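Side-chain contacts in uncharacterized protein (Leptospirillum rubarum, PDB 3OMD), which is of unknown function, a largely helical protein that carries a domain of the DUF5069 family: residues P16-G21 with H25-I30; A33-H36 with T40-E43. All coordinates share one frame; numbering follows the deposited sequence.

Contact 1 of 2, residues P16-G21 with H25-I30; sequences PVDRLG and HLKRVI
K27 and D18 meet where a loop is bound to the first turn of helix 26-38, a helix whose N-cap residue is H25. K27 leaves the helix with CG anti to its carbonyl carbon (chi1 -75°) and runs extended across the loop, crossing D18 at a slant. Its NZ reaches OD1 of D18 at 2.8 Å in a salt bridge, coming from above the carboxylate plane, 41° out of it. The methylenes work as well: CG of K27 rests on CB of L20 at 3.8 Å, and CE passes 3.4 Å from the carbonyl O of R19. With the K27 chain cut back to an alanine, the D18 carboxylate would probably lose its cationic mate and the flank of L20 its methylene cover. Beyond the lysine, L20 touches L26 and I30 with the same methyl, CD2, 3.8 Å from CD2 of L26 and equally near CD1 of I30; its side chain crosses that of the isoleucine at about a right angle. At the other end P16 lies alongside R28, CG over one face of the guanidinium, whose NH1 bridges to E141. Water 1 accepts from N of K27 and donates to O of D18, while N of H25 binds O of P16 at 2.9 Å, nearly straight at 166°.

Contact 2 of 2, residues A33-H36 with T40-E43; sequences ARAH and TLGE
L41 folds back onto the last turns of helix 26-38, its two methyls divided between A35 and H36. With CG anti to the carbonyl carbon (chi1 -80°), the isobutyl group is carried back toward the helix: CD2 stands 3.9 Å from CB of A35, whereas CD1 lies 3.9 Å from CA of H36 and 4.1 Å from its CB. The same CD1 sits at the edge of the imidazole, near the ring plane; the ring itself stacks with Y46, which L41 also touches. The CB of H36 points away from the loop yet still touches the leucine. The chain is tied to the helix by N of T40, which donates to O of A35 at 3.0 Å and 175°. OG1 of T40 lies between backbone N and carbonyl carbon (chi1 50°), 3.9 Å from CA of A35, and its hydrogen bond is made with O of M6 in the N-terminal segment. The chemistry implies a division of labour: one straight backbone bond, helped by the ties of T40 to L8 and M6, probably fixes where the chain departs, and the aliphatic contacts of L41 cover the helix beside it.

In the fold
One helix serves both contacts, which illustrates how a single element can organise the chain that enters it and the chain that leaves it. Contact 1 joins the start of helix 26-38 to the preceding loop, and contact 2 joins its last turns to the loop that follows; the two come in series along the sequence, with centres about 16 Å apart and no touch between them beyond their being neighbours in sequence. Contact 1 is buried, its centre about 6 Å from the centre of the chain, among helices 50-58, 75-85 and 133-140. Contact 2, about 12 Å out, is partly buried and borders helix 62-69 and the N-terminal segment. With the function unknown, neither contact can be tied to an active site or ligand.

Contact 1 of 2, residues P16-G21 with H25-I30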
loop_
_atom_site.group_PDB
_atom_site.type_symbol
_atom_site.label_atom_id
_atom_site.label_comp_id
_atom_site.label_asym_id
_atom_site.label_seq_id
_atom_site.Cartn_x
_atom_site.Cartn_y
_atom_site.Cartn_z
ATOM N N PRO A 16 -2.474 -4.925 -0.292
ATOM C CA PRO A 16 -1.513 -4.508 -1.336
ATOM C C PRO A 16 -1.976 -4.900 -2.737
ATOM O O PRO A 16 -1.652 -4.199 -3.697
ATOM C CB PRO A 16 -0.250 -5.329 -0.979
ATOM C CG PRO A 16 -0.295 -5.366 0.550
ATOM C CD PRO A 16 -1.808 -5.617 0.838
ATOM N N VAL A 17 -2.659 -6.039 -2.881
ATOM C CA VAL A 17 -2.975 -6.568 -4.216
ATOM C C VAL A 17 -4.482 -6.470 -4.562
ATOM O O VAL A 17 -4.935 -7.086 -5.532
ATOM C CB VAL A 17 -2.410 -7.998 -4.407
ATOM C CG1 VAL A 17 -0.845 -7.964 -4.276
ATOM C CG2 VAL A 17 -3.096 -9.008 -3.481
ATOM N N ASP A 18 -5.211 -5.652 -3.790
ATOM C CA ASP A 18 -6.611 -5.306 -4.092
ATOM C C ASP A 18 -6.502 -4.112 -5.066
ATOM O O ASP A 18 -6.337 -2.957 -4.647
ATOM C CB ASP A 18 -7.321 -4.928 -2.796
ATOM C CG ASP A 18 -8.799 -4.590 -3.006
ATOM O OD1 ASP A 18 -9.279 -4.584 -4.175
ATOM O OD2 ASP A 18 -9.439 -4.314 -1.978
ATOM N N ARG A 19 -6.578 -4.401 -6.375
ATOM C CA ARG A 19 -6.134 -3.403 -7.376
ATOM C C ARG A 19 -7.199 -2.343 -7.685
ATOM O O ARG A 19 -8.421 -2.601 -7.589
ATOM C CB ARG A 19 -5.712 -4.103 -8.665
ATOM C CG ARG A 19 -4.479 -5.000 -8.461
ATOM C CD ARG A 19 -4.112 -5.758 -9.742
ATOM N NE ARG A 19 -2.877 -6.518 -9.530
ATOM C CZ ARG A 19 -2.396 -7.370 -10.419
ATOM N NH1 ARG A 19 -3.045 -7.576 -11.577
ATOM N NH2 ARG A 19 -1.258 -8.011 -10.182
ATOM N N LEU A 20 -6.724 -1.160 -8.085
ATOM C CA LEU A 20 -7.601 -0.069 -8.515
ATOM C C LEU A 20 -6.928 0.475 -9.762
ATOM O O LEU A 20 -5.762 0.780 -9.739
ATOM C CB LEU A 20 -7.676 1.014 -7.432
ATOM C CG LEU A 20 -8.489 2.279 -7.801
ATOM C CD1 LEU A 20 -9.915 1.971 -8.202
ATOM C CD2 LEU A 20 -8.446 3.266 -6.613
ATOM N N GLY A 21 -7.680 0.596 -10.857
ATOM C CA GLY A 21 -7.061 1.050 -12.113
ATOM C C GLY A 21 -5.949 0.100 -12.575
ATOM O O GLY A 21 -5.015 0.517 -13.257
ATOM N N HIS A 25 -1.104 -1.453 -4.492
ATOM C CA HIS A 25 -0.775 -0.423 -3.491
ATOM C C HIS A 25 -1.723 0.773 -3.447
ATOM O O HIS A 25 -1.868 1.394 -2.383
ATOM C CB HIS A 25 0.682 0.097 -3.618
ATOM C CG HIS A 25 1.205 0.614 -2.322
ATOM N ND1 HIS A 25 1.392 -0.216 -1.236
ATOM C CD2 HIS A 25 1.457 1.880 -1.886
ATOM C CE1 HIS A 25 1.776 0.511 -0.201
ATOM N NE2 HIS A 25 1.822 1.783 -0.569
ATOM N N LEU A 26 -2.346 1.124 -4.587
ATOM C CA LEU A 26 -3.116 2.399 -4.645
ATOM C C LEU A 26 -4.261 2.426 -3.607
ATOM O O LEU A 26 -4.407 3.418 -2.860
ATOM C CB LEU A 26 -3.621 2.635 -6.073
ATOM C CG LEU A 26 -4.516 3.876 -6.218
ATOM C CD1 LEU A 26 -3.847 5.160 -5.708
ATOM C CD2 LEU A 26 -4.935 4.001 -7.720
ATOM N N LYS A 27 -5.078 1.362 -3.529
ATOM C CA LYS A 27 -6.157 1.380 -2.499
ATOM C C LYS A 27 -5.553 1.517 -1.097
ATOM O O LYS A 27 -6.088 2.246 -0.261
ATOM C CB LYS A 27 -6.986 0.097 -2.574
ATOM C CG LYS A 27 -7.944 0.073 -3.787
ATOM C CD LYS A 27 -8.865 -1.130 -3.671
ATOM C CE LYS A 27 -9.845 -1.161 -4.839
ATOM N NZ LYS A 27 -10.824 -2.306 -4.691
ATOM N N ARG A 28 -4.480 0.748 -0.837
ATOM C CA ARG A 28 -3.868 0.722 0.478
ATOM C C ARG A 28 -3.356 2.119 0.867
ATOM O O ARG A 28 -3.551 2.580 2.003
ATOM C CB ARG A 28 -2.703 -0.280 0.457
ATOM C CG ARG A 28 -2.015 -0.452 1.832
ATOM C CD ARG A 28 -1.076 -1.621 1.746
ATOM N NE ARG A 28 -0.518 -1.955 3.059
ATOM C CZ ARG A 28 -1.132 -2.720 3.960
ATOM N NH1 ARG A 28 -2.305 -3.286 3.687
ATOM N NH2 ARG A 28 -0.534 -2.953 5.136
ATOM N N VAL A 29 -2.681 2.785 -0.067
ATOM C CA VAL A 29 -2.157 4.108 0.249
ATOM C C VAL A 29 -3.225 5.191 0.266
ATOM O O VAL A 29 -3.043 6.187 0.971
ATOM C CB VAL A 29 -0.931 4.450 -0.653
ATOM C CG1 VAL A 29 -1.342 4.845 -2.084
ATOM C CG2 VAL A 29 -0.101 5.543 -0.019
ATOM N N ILE A 30 -4.302 5.036 -0.513
ATOM C CA ILE A 30 -5.476 5.895 -0.256
ATOM C C ILE A 30 -5.890 5.821 1.214
ATOM O O ILE A 30 -6.088 6.849 1.881
ATOM C CB ILE A 30 -6.633 5.529 -1.203
ATOM C CG1 ILE A 30 -6.274 5.975 -2.638
ATOM C CG2 ILE A 30 -7.980 6.190 -0.751
ATOM C CD1 ILE A 30 -7.271 5.335 -3.692
HETATM O O HOH W 1 -4.636 -0.980 -5.140
#

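Contact 2 of 2, residues A33-H36 with T40-E43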
loop_
_atom_site.group_PDB
_atom_site.type_symbol
_atom_site.label_atom_id
_atom_site.label_comp_id
_atom_site.label_asym_id
_atom_site.label_seq_id
_atom_site.Cartn_x
_atom_site.Cartn_y
_atom_site.Cartn_z
ATOM N N ALA A 33 -3.347 7.448 3.448
ATOM C CA ALA A 33 -3.410 8.892 3.323
ATOM C C ALA A 33 -4.564 9.467 4.114
ATOM O O ALA A 33 -4.436 10.497 4.768
ATOM C CB ALA A 33 -3.512 9.296 1.865
ATOM N N ARG A 34 -5.710 8.802 4.058
ATOM C CA ARG A 34 -6.841 9.294 4.852
ATOM C C ARG A 34 -6.553 9.264 6.339
ATOM O O ARG A 34 -6.904 10.231 7.057
ATOM C CB ARG A 34 -8.104 8.515 4.516
ATOM C CG ARG A 34 -8.546 8.726 3.053
ATOM C CD ARG A 34 -9.967 8.153 2.776
ATOM N NE ARG A 34 -10.279 7.971 1.362
ATOM C CZ ARG A 34 -10.489 8.933 0.464
ATOM N NH1 ARG A 34 -10.504 10.231 0.799
ATOM N NH2 ARG A 34 -10.709 8.565 -0.799
ATOM N N ALA A 35 -5.930 8.180 6.810
ATOM C CA ALA A 35 -5.566 8.116 8.225
ATOM C C ALA A 35 -4.487 9.159 8.583
ATOM O O ALA A 35 -4.516 9.752 9.683
ATOM C CB ALA A 35 -5.109 6.703 8.557
ATOM N N HIS A 36 -3.548 9.379 7.670
ATOM C CA HIS A 36 -2.535 10.404 7.868
ATOM C C HIS A 36 -3.146 11.803 8.067
ATOM O O HIS A 36 -2.763 12.509 9.027
ATOM C CB HIS A 36 -1.609 10.368 6.673
ATOM C CG HIS A 36 -0.718 11.559 6.564
ATOM N ND1 HIS A 36 0.403 11.719 7.348
ATOM C CD2 HIS A 36 -0.758 12.628 5.729
ATOM C CE1 HIS A 36 1.014 12.842 7.005
ATOM N NE2 HIS A 36 0.338 13.406 6.020
ATOM N N THR A 40 -4.642 9.306 12.600
ATOM C CA THR A 40 -5.082 8.037 13.184
ATOM C C THR A 40 -4.415 6.825 12.498
ATOM O O THR A 40 -5.057 5.834 12.170
ATOM C CB THR A 40 -6.593 7.947 13.160
ATOM O OG1 THR A 40 -7.063 8.254 11.836
ATOM C CG2 THR A 40 -7.232 8.953 14.146
ATOM N N LEU A 41 -3.100 6.919 12.288
ATOM C CA LEU A 41 -2.369 5.828 11.625
ATOM C C LEU A 41 -2.081 4.575 12.466
ATOM O O LEU A 41 -1.792 3.501 11.906
ATOM C CB LEU A 41 -1.020 6.364 11.066
ATOM C CG LEU A 41 -1.121 7.117 9.731
ATOM C CD1 LEU A 41 0.094 8.029 9.548
ATOM C CD2 LEU A 41 -1.260 6.137 8.583
ATOM N N GLY A 42 -2.116 4.665 13.799
ATOM C CA GLY A 42 -1.728 3.505 14.609
ATOM C C GLY A 42 -0.301 3.046 14.329
ATOM O O GLY A 42 0.623 3.887 14.231
ATOM N N GLU A 43 -0.136 1.741 14.112
ATOM C CA GLU A 43 1.171 1.113 13.831
ATOM C C GLU A 43 1.602 1.392 12.375
ATOM O O GLU A 43 2.731 1.090 11.978
ATOM C CB GLU A 43 1.084 -0.419 14.032
ATOM C CG GLU A 43 0.854 -0.911 15.483
ATOM C CD GLU A 43 0.821 -2.458 15.632
ATOM O OE1 GLU A 43 1.006 -3.197 14.637
ATOM O OE2 GLU A 43 0.590 -2.940 16.771
#